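Side-chain contact in phosphatidylethanolamine-binding protein, putative (Plasmodium falciparum, PDB 2R77), which probably binds phosphatidylethanolamine and may regulate protein kinases: residues 27-30 against 31-34. Numbering follows the deposited sequence.
Sequences KDRI and IPHV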
loop_
_atom_site.group_PDB
_atom_site.type_symbol
_atom_site.label_atom_id
_atom_site.label_comp_id
_atom_site.label_asym_id
_atom_site.label_seq_id
_atom_site.Cartn_x
_atom_site.Cartn_y
_atom_site.Cartn_z
ATOM N N LYS A 27 -10.073 -1.097 -14.334
ATOM C CA LYS A 27 -10.931 -2.275 -14.219
ATOM C C LYS A 27 -11.457 -2.478 -12.780
ATOM O O LYS A 27 -12.631 -2.797 -12.585
ATOM C CB LYS A 27 -10.214 -3.530 -14.731
ATOM C CG LYS A 27 -11.032 -4.810 -14.556
ATOM C CD LYS A 27 -10.246 -6.056 -14.943
ATOM C CE LYS A 27 -10.692 -7.257 -14.097
ATOM N NZ LYS A 27 -12.166 -7.512 -14.168
ATOM N N ASP A 28 -10.595 -2.295 -11.783
ATOM C CA ASP A 28 -11.038 -2.399 -10.391
ATOM C C ASP A 28 -11.280 -1.029 -9.754
ATOM O O ASP A 28 -11.380 -0.936 -8.536
ATOM C CB ASP A 28 -10.035 -3.186 -9.540
ATOM C CG ASP A 28 -10.038 -4.664 -9.846
ATOM O OD1 ASP A 28 -11.096 -5.175 -10.290
ATOM O OD2 ASP A 28 -9.001 -5.318 -9.604
ATOM N N ARG A 29 -11.358 0.009 -10.586
ATOM C CA ARG A 29 -11.562 1.414 -10.160
ATOM C C ARG A 29 -10.495 1.989 -9.200
ATOM O O ARG A 29 -10.731 2.959 -8.447
ATOM C CB ARG A 29 -12.983 1.633 -9.657
ATOM C CG ARG A 29 -14.005 1.415 -10.765
ATOM C CD ARG A 29 -15.405 1.640 -10.269
ATOM N NE ARG A 29 -15.639 3.021 -9.839
ATOM C CZ ARG A 29 -15.804 4.062 -10.656
ATOM N NH1 ARG A 29 -16.024 5.268 -10.152
ATOM N NH2 ARG A 29 -15.768 3.913 -11.968
ATOM N N ILE A 30 -9.308 1.385 -9.262
ATOM C CA ILE A 30 -8.130 1.948 -8.600
ATOM C C ILE A 30 -7.919 3.395 -9.036
ATOM O O ILE A 30 -7.594 4.247 -8.214
ATOM C CB ILE A 30 -6.885 1.121 -8.863
ATOM C CG1 ILE A 30 -7.130 -0.366 -8.495
ATOM C CG2 ILE A 30 -5.689 1.748 -8.129
ATOM C CD1 ILE A 30 -7.771 -0.602 -7.082
ATOM N N ILE A 31 -8.099 3.654 -10.331
ATOM C CA ILE A 31 -8.430 5.009 -10.799
ATOM C C ILE A 31 -9.941 4.989 -11.007
ATOM O O ILE A 31 -10.412 4.150 -11.775
ATOM C CB ILE A 31 -7.767 5.339 -12.160
ATOM C CG1 ILE A 31 -6.241 5.267 -12.057
ATOM C CG2 ILE A 31 -8.231 6.721 -12.677
ATOM C CD1 ILE A 31 -5.579 5.116 -13.433
ATOM N N PRO A 32 -10.692 5.926 -10.368
ATOM C CA PRO A 32 -10.253 7.093 -9.590
ATOM C C PRO A 32 -10.251 6.939 -8.076
ATOM O O PRO A 32 -10.042 7.933 -7.395
ATOM C CB PRO A 32 -11.328 8.127 -9.911
ATOM C CG PRO A 32 -12.589 7.290 -10.022
ATOM C CD PRO A 32 -12.167 5.901 -10.508
ATOM N N HIS A 33 -10.535 5.740 -7.567
ATOM C CA HIS A 33 -10.733 5.582 -6.124
ATOM C C HIS A 33 -9.479 5.838 -5.302
ATOM O O HIS A 33 -9.543 6.504 -4.260
ATOM C CB HIS A 33 -11.304 4.227 -5.754
ATOM C CG HIS A 33 -11.768 4.159 -4.334
ATOM N ND1 HIS A 33 -12.818 4.916 -3.859
ATOM C CD2 HIS A 33 -11.306 3.448 -3.281
ATOM C CE1 HIS A 33 -12.983 4.672 -2.566
ATOM N NE2 HIS A 33 -12.082 3.780 -2.195
ATOM N N VAL A 34 -8.353 5.308 -5.775
ATOM C CA VAL A 34 -7.094 5.375 -5.053
ATOM C C VAL A 34 -6.197 6.436 -5.689
ATOM O O VAL A 34 -5.679 7.311 -4.987
ATOM C CB VAL A 34 -6.379 4.006 -5.039
ATOM C CG1 VAL A 34 -5.025 4.133 -4.352
ATOM C CG2 VAL A 34 -7.260 2.934 -4.352
#
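The bend of the R29 chain at chi3 (64°) turns one face of its guanidinium toward the CD-CG side of the P32 ring: CD of P32 lies 3.9 Å from NH1 of R29, above that face and displaced toward the rim of the flat group. In I30, CG2 stands anti to the backbone N (CG1 at chi1 -53°), and this methyl meets V34 CB at 3.9 Å, the two side chains running alongside each other in the same direction. Two main-chain bonds close the turn. The amide N of H33 reaches R29 O at 2.9 Å and the amide N of V34 reaches I30 O at 2.8 Å, both moderately bent at the hydrogen. The peptide between I31 and P32 is cis and I31 has an extended backbone (psi 125°), which together with the 5.1 Å between the CA atoms of I30 and H33 makes I30-H33 a type VIa cis-proline turn; the two i to i+4 bonds span this turn rather than a regular helix. Beyond its bond to the H33 amide, R29 O also lies against H33 CB, 3.0 Å away, a tight approach. R29 occupies the N-cap position, and its CA adds a C-H...O contact to I31 O (3.4 Å). The imidazole of H33 turns outward from this turn, and its NE2 is hydrogen-bonded to P93 O. The turn comes directly after helix 22-27. I31 packs back on I22, L25 and K26 of that helix, whereas I30 touches L25 as well as Y199 and W201 of strand 196-201, an outermost strand of the five-stranded antiparallel sheet. H33 and V34 join it to strand 84-95 of the same sheet, through D94 and P93.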